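Local coordinates for protein MFP2b (Ascaris suum, PDB 2BJR) that probably enhances polymerisation of the major sperm protein MSP during the amoeboid crawling of nematode sperm, and holds a zinc ion, at residues D202-V207 / D227-L232; S18-N23 / I266-I271; L325-I330 / R334-Y339; L192-D197 / Y273-A278. One frame throughout, in Å; residues are numbered along the deposited sequence.

Contact 1: D202-V207 / D227-L232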
loop_
_atom_site.group_PDB
_atom_site.type_symbol
_atom_site.label_atom_id
_atom_site.label_comp_id
_atom_site.label_asym_id
_atom_site.label_seq_id
_atom_site.Cartn_x
_atom_site.Cartn_y
_atom_site.Cartn_z
ATOM N N ASP A 202 13.521 10.766 -2.236
ATOM C CA ASP A 202 13.721 10.075 -3.507
ATOM C C ASP A 202 13.386 11.085 -4.615
ATOM O O ASP A 202 12.658 12.062 -4.374
ATOM C CB ASP A 202 12.722 8.928 -3.711
ATOM C CG ASP A 202 13.092 7.610 -3.009
ATOM O OD1 ASP A 202 14.244 7.470 -2.500
ATOM O OD2 ASP A 202 12.245 6.627 -3.019
ATOM N N PRO A 203 13.860 10.831 -5.838
ATOM C CA PRO A 203 13.458 11.641 -6.987
ATOM C C PRO A 203 11.962 11.567 -7.224
ATOM O O PRO A 203 11.364 10.519 -6.952
ATOM C CB PRO A 203 14.222 10.997 -8.158
ATOM C CG PRO A 203 15.408 10.330 -7.536
ATOM C CD PRO A 203 14.832 9.782 -6.223
ATOM N N TRP A 204 11.381 12.645 -7.753
ATOM C CA TRP A 204 9.953 12.724 -8.066
ATOM C C TRP A 204 9.561 11.530 -8.956
ATOM O O TRP A 204 10.360 11.130 -9.795
ATOM C CB TRP A 204 9.640 14.049 -8.776
ATOM C CG TRP A 204 8.205 14.357 -8.822
ATOM C CD1 TRP A 204 7.383 14.321 -9.903
ATOM C CD2 TRP A 204 7.389 14.718 -7.709
ATOM N NE1 TRP A 204 6.100 14.637 -9.531
ATOM C CE2 TRP A 204 6.078 14.899 -8.190
ATOM C CE3 TRP A 204 7.639 14.926 -6.360
ATOM C CZ2 TRP A 204 5.037 15.272 -7.378
ATOM C CZ3 TRP A 204 6.618 15.281 -5.555
ATOM C CH2 TRP A 204 5.319 15.477 -6.061
ATOM N N PRO A 205 8.384 10.940 -8.742
ATOM C CA PRO A 205 7.950 9.759 -9.499
ATOM C C PRO A 205 7.904 9.941 -11.026
ATOM O O PRO A 205 7.467 10.969 -11.532
ATOM C CB PRO A 205 6.527 9.527 -9.007
ATOM C CG PRO A 205 6.468 10.105 -7.703
ATOM C CD PRO A 205 7.364 11.344 -7.754
ATOM N N THR A 206 8.352 8.904 -11.725
ATOM C CA THR A 206 8.304 8.803 -13.200
ATOM C C THR A 206 7.390 7.657 -13.659
ATOM O O THR A 206 7.054 7.559 -14.827
ATOM C CB THR A 206 9.741 8.545 -13.735
ATOM O OG1 THR A 206 10.254 7.316 -13.190
ATOM C CG2 THR A 206 10.727 9.578 -13.231
ATOM N N VAL A 207 6.972 6.802 -12.727
ATOM C CA VAL A 207 6.319 5.519 -13.037
ATOM C C VAL A 207 4.792 5.661 -13.023
ATOM O O VAL A 207 4.029 4.698 -13.373
ATOM C CB VAL A 207 6.785 4.401 -12.035
ATOM C CG1 VAL A 207 8.199 4.634 -11.573
ATOM C CG2 VAL A 207 5.952 4.360 -10.825
ATOM N N ASP A 227 1.319 23.246 -5.619
ATOM C CA ASP A 227 1.057 21.943 -6.249
ATOM C C ASP A 227 1.356 20.847 -5.218
ATOM O O ASP A 227 2.513 20.507 -4.915
ATOM C CB ASP A 227 1.856 21.770 -7.532
ATOM C CG ASP A 227 1.463 22.782 -8.578
ATOM O OD1 ASP A 227 0.243 22.964 -8.833
ATOM O OD2 ASP A 227 2.318 23.480 -9.168
ATOM N N GLN A 228 0.262 20.334 -4.673
ATOM C CA GLN A 228 0.288 19.390 -3.572
ATOM C C GLN A 228 -0.425 18.129 -4.006
ATOM O O GLN A 228 -1.433 18.205 -4.662
ATOM C CB GLN A 228 -0.433 20.002 -2.391
ATOM C CG GLN A 228 0.261 21.181 -1.779
ATOM C CD GLN A 228 -0.614 21.997 -0.825
ATOM O OE1 GLN A 228 -1.539 21.468 -0.180
ATOM N NE2 GLN A 228 -0.320 23.277 -0.722
ATOM N N TYR A 229 0.100 16.972 -3.633
ATOM C CA TYR A 229 -0.402 15.714 -4.107
ATOM C C TYR A 229 -0.635 14.762 -2.946
ATOM O O TYR A 229 -0.055 14.916 -1.894
ATOM C CB TYR A 229 0.565 15.064 -5.069
ATOM C CG TYR A 229 0.955 15.946 -6.267
ATOM C CD1 TYR A 229 1.941 16.943 -6.128
ATOM C CD2 TYR A 229 0.351 15.779 -7.495
ATOM C CE1 TYR A 229 2.338 17.719 -7.206
ATOM C CE2 TYR A 229 0.712 16.605 -8.571
ATOM C CZ TYR A 229 1.747 17.533 -8.403
ATOM O OH TYR A 229 2.132 18.350 -9.437
ATOM N N VAL A 230 -1.560 13.826 -3.140
ATOM C CA VAL A 230 -1.981 12.924 -2.073
ATOM C C VAL A 230 -0.938 11.850 -1.727
ATOM O O VAL A 230 -0.443 11.145 -2.595
ATOM C CB VAL A 230 -3.258 12.216 -2.506
ATOM C CG1 VAL A 230 -3.685 11.148 -1.407
ATOM C CG2 VAL A 230 -4.377 13.224 -2.693
ATOM N N ALA A 231 -0.653 11.715 -0.441
ATOM C CA ALA A 231 0.261 10.687 0.061
ATOM C C ALA A 231 -0.288 10.187 1.379
ATOM O O ALA A 231 -1.052 10.900 2.057
ATOM C CB ALA A 231 1.624 11.283 0.242
ATOM N N LEU A 232 0.124 8.958 1.729
ATOM C CA LEU A 232 -0.228 8.259 2.937
ATOM C C LEU A 232 1.004 7.872 3.723
ATOM O O LEU A 232 2.000 7.441 3.156
ATOM C CB LEU A 232 -0.978 7.007 2.577
ATOM C CG LEU A 232 -1.327 5.956 3.629
ATOM C CD1 LEU A 232 -2.374 6.499 4.528
ATOM C CD2 LEU A 232 -1.722 4.641 2.968
#

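Contact 2: S18-N23 / I266-I271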
loop_
_atom_site.group_PDB
_atom_site.type_symbol
_atom_site.label_atom_id
_atom_site.label_comp_id
_atom_site.label_asym_id
_atom_site.label_seq_id
_atom_site.Cartn_x
_atom_site.Cartn_y
_atom_site.Cartn_z
ATOM N N SER A 18 14.429 1.387 9.813
ATOM C CA SER A 18 14.797 2.291 8.739
ATOM C C SER A 18 13.752 2.188 7.592
ATOM O O SER A 18 12.965 1.269 7.544
ATOM C CB SER A 18 16.203 1.954 8.205
ATOM O OG SER A 18 17.210 2.337 9.141
ATOM N N PRO A 19 13.736 3.136 6.679
ATOM C CA PRO A 19 12.785 3.061 5.554
ATOM C C PRO A 19 12.919 1.852 4.681
ATOM O O PRO A 19 13.970 1.194 4.638
ATOM C CB PRO A 19 13.052 4.345 4.779
ATOM C CG PRO A 19 13.628 5.271 5.752
ATOM C CD PRO A 19 14.518 4.386 6.645
ATOM N N PHE A 20 11.822 1.517 3.977
ATOM C CA PHE A 20 11.804 0.379 3.106
ATOM C C PHE A 20 12.752 0.543 1.958
ATOM O O PHE A 20 12.997 1.653 1.512
ATOM C CB PHE A 20 10.407 0.108 2.511
ATOM C CG PHE A 20 9.473 -0.593 3.452
ATOM C CD1 PHE A 20 8.866 0.118 4.487
ATOM C CD2 PHE A 20 9.221 -1.925 3.298
ATOM C CE1 PHE A 20 8.034 -0.506 5.330
ATOM C CE2 PHE A 20 8.398 -2.575 4.129
ATOM C CZ PHE A 20 7.783 -1.852 5.164
ATOM N N PRO A 21 13.250 -0.580 1.456
ATOM C CA PRO A 21 13.999 -0.581 0.193
ATOM C C PRO A 21 13.107 -0.201 -1.000
ATOM O O PRO A 21 11.868 -0.191 -0.897
ATOM C CB PRO A 21 14.455 -2.019 0.056
ATOM C CG PRO A 21 13.431 -2.836 0.944
ATOM C CD PRO A 21 13.113 -1.934 2.034
ATOM N N ASP A 22 13.740 0.053 -2.142
ATOM C CA ASP A 22 12.984 0.320 -3.356
ATOM C C ASP A 22 12.049 -0.785 -3.720
ATOM O O ASP A 22 12.346 -1.975 -3.561
ATOM C CB ASP A 22 13.913 0.499 -4.558
ATOM C CG ASP A 22 14.715 1.776 -4.505
ATOM O OD1 ASP A 22 14.478 2.718 -3.710
ATOM O OD2 ASP A 22 15.669 1.885 -5.286
ATOM N N ASN A 23 10.907 -0.392 -4.257
ATOM C CA ASN A 23 9.978 -1.335 -4.866
ATOM C C ASN A 23 9.607 -2.626 -4.083
ATOM O O ASN A 23 9.658 -3.731 -4.619
ATOM C CB ASN A 23 10.494 -1.709 -6.247
ATOM C CG ASN A 23 10.643 -0.497 -7.121
ATOM O OD1 ASN A 23 9.643 0.063 -7.586
ATOM N ND2 ASN A 23 11.849 -0.037 -7.279
ATOM N N ILE A 266 10.723 11.761 7.386
ATOM C CA ILE A 266 9.416 11.144 7.139
ATOM C C ILE A 266 9.587 9.688 6.668
ATOM O O ILE A 266 8.792 8.786 7.024
ATOM C CB ILE A 266 8.646 11.985 6.055
ATOM C CG1 ILE A 266 8.256 13.371 6.555
ATOM C CG2 ILE A 266 7.383 11.233 5.591
ATOM C CD1 ILE A 266 7.671 13.385 7.824
ATOM N N GLY A 267 10.614 9.438 5.861
ATOM C CA GLY A 267 10.942 8.079 5.448
ATOM C C GLY A 267 9.939 7.558 4.400
ATOM O O GLY A 267 9.552 8.284 3.486
ATOM N N SER A 268 9.521 6.312 4.571
ATOM C CA SER A 268 8.656 5.619 3.625
ATOM C C SER A 268 7.213 6.170 3.632
ATOM O O SER A 268 6.604 6.292 4.686
ATOM C CB SER A 268 8.654 4.124 3.897
ATOM O OG SER A 268 9.864 3.507 3.462
ATOM N N ILE A 269 6.710 6.516 2.443
ATOM C CA ILE A 269 5.329 6.966 2.234
ATOM C C ILE A 269 4.725 6.232 1.053
ATOM O O ILE A 269 5.408 5.487 0.355
ATOM C CB ILE A 269 5.237 8.482 1.941
ATOM C CG1 ILE A 269 6.002 8.822 0.664
ATOM C CG2 ILE A 269 5.716 9.265 3.147
ATOM C CD1 ILE A 269 5.685 10.250 0.171
ATOM N N GLN A 270 3.414 6.400 0.862
ATOM C CA GLN A 270 2.740 5.814 -0.300
ATOM C C GLN A 270 2.117 6.963 -1.095
ATOM O O GLN A 270 1.447 7.824 -0.526
ATOM C CB GLN A 270 1.715 4.798 0.115
ATOM C CG GLN A 270 2.349 3.598 0.845
ATOM C CD GLN A 270 1.304 2.585 1.307
ATOM O OE1 GLN A 270 0.320 2.391 0.635
ATOM N NE2 GLN A 270 1.570 1.886 2.422
ATOM N N ILE A 271 2.364 6.964 -2.385
ATOM C CA ILE A 271 1.849 8.012 -3.238
ATOM C C ILE A 271 0.712 7.481 -4.086
ATOM O O ILE A 271 0.838 6.454 -4.773
ATOM C CB ILE A 271 2.953 8.588 -4.117
ATOM C CG1 ILE A 271 4.059 9.263 -3.258
ATOM C CG2 ILE A 271 2.343 9.596 -5.129
ATOM C CD1 ILE A 271 5.270 9.800 -4.015
#

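Contact 3: L325-I330 / R334-Y339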
loop_
_atom_site.group_PDB
_atom_site.type_symbol
_atom_site.label_atom_id
_atom_site.label_comp_id
_atom_site.label_asym_id
_atom_site.label_seq_id
_atom_site.Cartn_x
_atom_site.Cartn_y
_atom_site.Cartn_z
ATOM N N LEU A 325 -3.907 20.858 1.508
ATOM C CA LEU A 325 -4.174 19.439 1.504
ATOM C C LEU A 325 -3.770 18.740 2.826
ATOM O O LEU A 325 -2.614 18.831 3.274
ATOM C CB LEU A 325 -3.466 18.792 0.328
ATOM C CG LEU A 325 -3.604 17.296 0.165
ATOM C CD1 LEU A 325 -5.059 16.926 -0.051
ATOM C CD2 LEU A 325 -2.776 16.714 -0.975
ATOM N N GLY A 326 -4.748 18.043 3.395
ATOM C CA GLY A 326 -4.544 17.196 4.569
ATOM C C GLY A 326 -5.499 16.010 4.581
ATOM O O GLY A 326 -5.619 15.272 3.610
ATOM N N LYS A 327 -6.130 15.760 5.705
ATOM C CA LYS A 327 -6.886 14.509 5.841
ATOM C C LYS A 327 -8.248 14.776 6.495
ATOM O O LYS A 327 -8.406 15.771 7.196
ATOM C CB LYS A 327 -6.037 13.498 6.637
ATOM C CG LYS A 327 -5.951 13.814 8.186
ATOM C CD LYS A 327 -4.878 12.948 8.874
ATOM C CE LYS A 327 -4.798 13.241 10.391
ATOM N NZ LYS A 327 -5.933 12.562 11.145
ATOM N N ALA A 328 -9.204 13.861 6.330
ATOM C CA ALA A 328 -10.504 13.958 7.032
ATOM C C ALA A 328 -11.017 12.572 7.330
ATOM O O ALA A 328 -10.716 11.594 6.614
ATOM C CB ALA A 328 -11.542 14.710 6.183
ATOM N N ASP A 329 -11.787 12.529 8.409
ATOM C CA ASP A 329 -12.617 11.410 8.780
ATOM C C ASP A 329 -14.053 11.875 8.543
ATOM O O ASP A 329 -14.577 12.692 9.300
ATOM C CB ASP A 329 -12.402 11.129 10.243
ATOM C CG ASP A 329 -13.211 9.932 10.746
ATOM O OD1 ASP A 329 -14.246 9.596 10.159
ATOM O OD2 ASP A 329 -12.800 9.237 11.713
ATOM N N ILE A 330 -14.640 11.381 7.472
ATOM C CA ILE A 330 -15.931 11.853 7.016
ATOM C C ILE A 330 -16.994 11.459 8.052
ATOM O O ILE A 330 -17.792 12.280 8.446
ATOM C CB ILE A 330 -16.325 11.232 5.677
ATOM C CG1 ILE A 330 -15.363 11.561 4.505
ATOM C CG2 ILE A 330 -17.750 11.651 5.288
ATOM C CD1 ILE A 330 -14.564 12.817 4.611
ATOM N N ARG A 334 -14.310 15.252 11.098
ATOM C CA ARG A 334 -13.074 15.865 11.556
ATOM C C ARG A 334 -12.145 16.000 10.348
ATOM O O ARG A 334 -12.201 15.164 9.442
ATOM C CB ARG A 334 -12.443 14.930 12.566
ATOM C CG ARG A 334 -11.319 15.490 13.377
ATOM C CD ARG A 334 -11.034 14.647 14.640
ATOM N NE ARG A 334 -10.020 15.260 15.459
ATOM C CZ ARG A 334 -8.729 14.983 15.388
ATOM N NH1 ARG A 334 -8.275 14.141 14.477
ATOM N NH2 ARG A 334 -7.889 15.623 16.177
ATOM N N ALA A 335 -11.341 17.037 10.330
ATOM C CA ALA A 335 -10.344 17.225 9.273
ATOM C C ALA A 335 -9.181 18.012 9.823
ATOM O O ALA A 335 -9.346 18.963 10.626
ATOM C CB ALA A 335 -10.977 17.961 8.080
ATOM N N THR A 336 -7.979 17.624 9.407
ATOM C CA THR A 336 -6.767 18.281 9.886
ATOM C C THR A 336 -5.645 18.410 8.857
ATOM O O THR A 336 -5.675 17.769 7.815
ATOM C CB THR A 336 -6.206 17.568 11.149
ATOM O OG1 THR A 336 -5.361 16.474 10.803
ATOM C CG2 THR A 336 -7.269 16.891 11.987
ATOM N N ILE A 337 -4.696 19.296 9.166
ATOM C CA ILE A 337 -3.478 19.454 8.393
ATOM C C ILE A 337 -2.319 19.565 9.372
ATOM O O ILE A 337 -2.516 19.932 10.552
ATOM C CB ILE A 337 -3.503 20.722 7.534
ATOM C CG1 ILE A 337 -3.881 21.967 8.372
ATOM C CG2 ILE A 337 -4.397 20.557 6.379
ATOM C CD1 ILE A 337 -3.592 23.300 7.649
ATOM N N GLY A 338 -1.137 19.238 8.887
ATOM C CA GLY A 338 0.078 19.684 9.511
ATOM C C GLY A 338 0.384 21.070 8.992
ATOM O O GLY A 338 0.446 21.258 7.787
ATOM N N TYR A 339 0.563 22.044 9.878
ATOM C CA TYR A 339 0.956 23.374 9.454
ATOM C C TYR A 339 1.457 24.213 10.633
ATOM O O TYR A 339 0.938 24.136 11.706
ATOM C CB TYR A 339 -0.223 24.090 8.800
ATOM C CG TYR A 339 0.150 25.441 8.253
ATOM C CD1 TYR A 339 0.771 25.551 7.024
ATOM C CD2 TYR A 339 -0.108 26.614 8.963
ATOM C CE1 TYR A 339 1.145 26.794 6.501
ATOM C CE2 TYR A 339 0.267 27.882 8.441
ATOM C CZ TYR A 339 0.905 27.943 7.199
ATOM O OH TYR A 339 1.308 29.138 6.636
HETATM O O HOH W 1 -1.377 18.127 6.026
HETATM O O HOH W 2 -5.420 13.582 13.728
#

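Contact 4: L192-D197 / Y273-A278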
loop_
_atom_site.group_PDB
_atom_site.type_symbol
_atom_site.label_atom_id
_atom_site.label_comp_id
_atom_site.label_asym_id
_atom_site.label_seq_id
_atom_site.Cartn_x
_atom_site.Cartn_y
_atom_site.Cartn_z
ATOM N N LEU A 192 -9.051 -1.255 -7.385
ATOM C CA LEU A 192 -8.308 -0.818 -6.215
ATOM C C LEU A 192 -7.516 0.456 -6.492
ATOM O O LEU A 192 -6.928 0.589 -7.520
ATOM C CB LEU A 192 -7.335 -1.907 -5.814
ATOM C CG LEU A 192 -8.045 -3.234 -5.532
ATOM C CD1 LEU A 192 -7.038 -4.183 -4.886
ATOM C CD2 LEU A 192 -9.275 -3.129 -4.645
ATOM N N ASN A 193 -7.519 1.389 -5.568
ATOM C CA ASN A 193 -6.679 2.582 -5.673
ATOM C C ASN A 193 -5.248 2.134 -5.804
ATOM O O ASN A 193 -4.808 1.208 -5.103
ATOM C CB ASN A 193 -6.802 3.438 -4.423
ATOM C CG ASN A 193 -8.201 3.983 -4.204
ATOM O OD1 ASN A 193 -8.806 3.762 -3.140
ATOM N ND2 ASN A 193 -8.713 4.727 -5.202
ATOM N N GLU A 194 -4.523 2.779 -6.676
ATOM C CA GLU A 194 -3.136 2.459 -6.959
ATOM C C GLU A 194 -2.227 3.322 -6.066
ATOM O O GLU A 194 -2.223 4.545 -6.171
ATOM C CB GLU A 194 -2.840 2.706 -8.434
ATOM C CG GLU A 194 -1.424 2.329 -8.842
ATOM C CD GLU A 194 -1.234 0.847 -9.079
ATOM O OE1 GLU A 194 -2.212 0.080 -8.972
ATOM O OE2 GLU A 194 -0.094 0.466 -9.410
ATOM N N TRP A 195 -1.482 2.671 -5.163
ATOM C CA TRP A 195 -0.561 3.358 -4.255
ATOM C C TRP A 195 0.875 2.929 -4.508
ATOM O O TRP A 195 1.157 1.741 -4.508
ATOM C CB TRP A 195 -0.942 2.995 -2.803
ATOM C CG TRP A 195 -2.274 3.561 -2.338
ATOM C CD1 TRP A 195 -3.484 2.925 -2.301
ATOM C CD2 TRP A 195 -2.483 4.834 -1.795
ATOM N NE1 TRP A 195 -4.429 3.734 -1.729
ATOM C CE2 TRP A 195 -3.841 4.930 -1.435
ATOM C CE3 TRP A 195 -1.652 5.940 -1.576
ATOM C CZ2 TRP A 195 -4.381 6.068 -0.857
ATOM C CZ3 TRP A 195 -2.195 7.049 -1.042
ATOM C CH2 TRP A 195 -3.545 7.109 -0.672
ATOM N N ALA A 196 1.795 3.870 -4.711
ATOM C CA ALA A 196 3.140 3.525 -5.056
ATOM C C ALA A 196 4.049 3.826 -3.852
ATOM O O ALA A 196 3.915 4.838 -3.186
ATOM C CB ALA A 196 3.590 4.318 -6.280
ATOM N N ASP A 197 5.016 2.962 -3.603
ATOM C CA ASP A 197 5.997 3.157 -2.506
ATOM C C ASP A 197 7.187 3.986 -2.942
ATOM O O ASP A 197 7.819 3.686 -3.976
ATOM C CB ASP A 197 6.501 1.787 -2.055
ATOM C CG ASP A 197 5.397 0.965 -1.382
ATOM O OD1 ASP A 197 5.047 1.324 -0.249
ATOM O OD2 ASP A 197 4.805 0.015 -1.944
ATOM N N TYR A 273 -1.653 7.155 -7.221
ATOM C CA TYR A 273 -1.512 7.314 -8.655
ATOM C C TYR A 273 -2.862 7.218 -9.345
ATOM O O TYR A 273 -3.704 6.405 -8.965
ATOM C CB TYR A 273 -0.649 6.208 -9.241
ATOM C CG TYR A 273 0.848 6.369 -9.164
ATOM C CD1 TYR A 273 1.461 7.494 -8.651
ATOM C CD2 TYR A 273 1.659 5.350 -9.643
ATOM C CE1 TYR A 273 2.861 7.611 -8.631
ATOM C CE2 TYR A 273 3.054 5.458 -9.634
ATOM C CZ TYR A 273 3.646 6.584 -9.136
ATOM O OH TYR A 273 5.021 6.663 -9.134
ATOM N N GLU A 274 -3.038 8.045 -10.368
ATOM C CA GLU A 274 -4.180 7.952 -11.263
ATOM C C GLU A 274 -3.732 7.064 -12.403
ATOM O O GLU A 274 -2.770 7.392 -13.144
ATOM C CB GLU A 274 -4.549 9.349 -11.791
ATOM C CG GLU A 274 -5.742 9.391 -12.723
ATOM C CD GLU A 274 -6.151 10.838 -12.960
ATOM O OE1 GLU A 274 -5.329 11.575 -13.535
ATOM O OE2 GLU A 274 -7.257 11.241 -12.519
ATOM N N LEU A 275 -4.422 5.947 -12.535
ATOM C CA LEU A 275 -4.117 4.987 -13.557
ATOM C C LEU A 275 -4.506 5.497 -14.938
ATOM O O LEU A 275 -5.321 6.382 -15.044
ATOM C CB LEU A 275 -4.876 3.727 -13.275
ATOM C CG LEU A 275 -4.381 3.073 -11.990
ATOM C CD1 LEU A 275 -5.305 1.956 -11.641
ATOM C CD2 LEU A 275 -2.928 2.592 -12.188
ATOM N N PRO A 276 -3.921 4.936 -15.983
ATOM C CA PRO A 276 -4.352 5.273 -17.351
ATOM C C PRO A 276 -5.842 4.982 -17.540
ATOM O O PRO A 276 -6.347 3.973 -17.047
ATOM C CB PRO A 276 -3.501 4.329 -18.212
ATOM C CG PRO A 276 -2.294 4.067 -17.372
ATOM C CD PRO A 276 -2.863 3.905 -15.979
ATOM N N GLU A 277 -6.563 5.843 -18.248
ATOM C CA GLU A 277 -8.022 5.715 -18.257
ATOM C C GLU A 277 -8.483 4.348 -18.769
ATOM O O GLU A 277 -9.455 3.776 -18.255
ATOM C CB GLU A 277 -8.701 6.817 -19.075
ATOM C CG GLU A 277 -10.231 6.792 -18.909
ATOM C CD GLU A 277 -10.899 8.141 -19.170
ATOM O OE1 GLU A 277 -10.373 8.896 -20.009
ATOM O OE2 GLU A 277 -11.965 8.453 -18.540
ATOM N N ALA A 278 -7.754 3.810 -19.743
ATOM C CA ALA A 278 -8.138 2.563 -20.378
ATOM C C ALA A 278 -8.118 1.355 -19.444
ATOM O O ALA A 278 -8.822 0.392 -19.703
ATOM C CB ALA A 278 -7.247 2.292 -21.591
HETATM O O HOH W 3 -5.744 4.861 -8.351
#

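Contact 1: D202-V207 / D227-L232
D227 OD1, two residues before Y229, takes a salt bridge from R212 and a hydrogen bond with S217, and the Y229 ring receives the edge of W204. The setting is an antiparallel sheet of the second cytosolic motility protein region. Y229 lies on strand 229-235, while W204 lies in the irregular loop between strands 194-199 and 209-210. The two backbones are far apart, with W204 CA and Y229 CA 11.5 Å from each other, and the long indole spans the gap. W204 leaves its backbone with CG anti to N (chi1 -166°), which sends the six-membered ring out across I244 and N246 of strand 238-247, the neighbour of 229-235 in the sheet. The rings make an offset edge-to-face pair: their centroids are 5.3 Å apart and the planes stand at 62°, so the indole edge leans rather than striking the tyrosine squarely. Two adjacent carbons do the touching. W204 CZ2 sits over one face of the phenol, above its rim rather than its middle, and W204 CH2 approaches Y229 CD1 to 3.7 Å. Only 83 Å² is buried in all, at the protein surface, and the attraction is that of aromatic C-H edge against pi face. Backbone bonds from W204 to G249 and from Y229 to I244 tie both residues to the hairpin 238-247/250-257. On the indole itself, P205 CD rests 3.3 Å above the ring plane near its rim, and at the tyrosine the nearest pair is W204 CZ2 to Y229 CE1, 3.6 Å.

Contact 2: S18-N23 / I266-I271
S268 gives up the most surface here, and its hydroxyl is the point where the loop 18-23 takes hold of strand 268-274. F20 N donates to S268 OG at 2.8 Å, with a moderately bent N-H...O angle of 151°. The serine oxygen is swung beside its own backbone N and anti to the carbonyl carbon (chi1 -75°), which sets it facing the loop. From there it also meets the two flanking side chains. P19 CB comes within 3.5 Å of S268 OG on one hand, while F20 turns the edge of its ring to the same oxygen, which lies in the ring plane, 3.7 Å from F20 CD1. P19 reaches one residue further back with the tip of its ring, CG lying 3.9 Å from G267 CA. F20 has partners outside the contact: its ring meets that of Y34, and its carbonyl accepts from R199 NH1. The loop, in which prolines flank F20, belongs to the first cytosolic motility protein region and the strand to the second, so this is a contact between the two regions, consistent with an interdomain interface: a side-chain-to-backbone bond docking an irregular loop at the beginning of a beta strand.

Contact 3: L325-I330 / R334-Y339
K327 and T336 pair in the beta hairpin formed by strands 322-329 and 334-339, whose short segments run antiparallel at 164°. Backbone bonds come first. K327 and T336 exchange a reciprocal pair, with K327 N to T336 O at 2.9 Å nearly straight at 169°, and D329 and R334 exchange a second pair nearer the turn, R334 N to D329 O being the longer at 3.1 Å. Between these rungs A328 and A335 form a non-hydrogen-bonded pair, where weaker CA-H...O contacts fill in, such as A335 CA to K327 O at 3.2 Å. Apolar contact is light: A328 CB meets A335 CB at 3.8 Å on one face of the sheet, and I337 CG2 lies against the CA of G326.

The other face carries K327, T336, D329 and R334. K327 runs alongside T336 in the same direction, its CG between backbone N and carbonyl carbon (chi1 74°), and its CE passes 3.3 Å from T336 OG1. That hydroxyl has its polar partner in E343, and D329 is held by N332 in the turn. Waters make the remaining links. One bridges L325 O and G338 N past the last direct rung. Another accepts from both K327 NZ, at 2.8 Å, and R334 NH1, lying in the plane of the guanidinium at its edge. K327 NZ and R334 NH1 are themselves 4.4 Å apart, and a shared water oxygen accepting from both would probably ease the repulsion between the two positive charges.

Contact 4: L192-D197 / Y273-A278
The Y273 ring carries A196 on one face: the methyl CB stands 3.8 Å from the ring centroid and 23° off the normal, a CH-pi contact displaced toward the CE2-CZ side. E194 CG comes to the same ring obliquely, while the phenol oxygen end reaches P205 and V207 of the neighbouring loop. An unusual chi2 of -3° turns the ring almost into the plane of its own CA-CB bond and so presents its face to the alanine. Here strand 194-199 runs antiparallel to strand 268-274 in the sheet of the second motility region. Y273 N donates to E194 O at 2.9 Å (167°). In the other direction a water mediates the link from E194 N to Y273 O, accepting from E194 N at 2.9 Å and donating to Y273 O at 2.6 Å. Past that water, L275 lies across the bent chain of E194 at about a right angle. L275 CD2 touches the aliphatic part, 3.7 Å from E194 CG. The E194 side chain is about 11 Å from that of C174, a zinc ligand.

Three of the four contacts gather on one sheet: strand 268-274 serves both contact 2 and contact 4, with 229-235 of contact 1 and 194-199 of contact 4 as its neighbours. Contact 1 is centred about 12 Å from the centres of contacts 2 and 4, and those two centres are about 18 Å apart. Along the chain contact 1 is nested inside both, contacts 2 and 4 interlock with alternating segments, and contact 3 follows last. Contact 3 belongs to another sheet, its centre about 19 Å from that of contact 1, yet L325 N bonds Q228 OE1, so the two touch. Contact 2 alone brings in the first motility region, so this group links both halves of the protein.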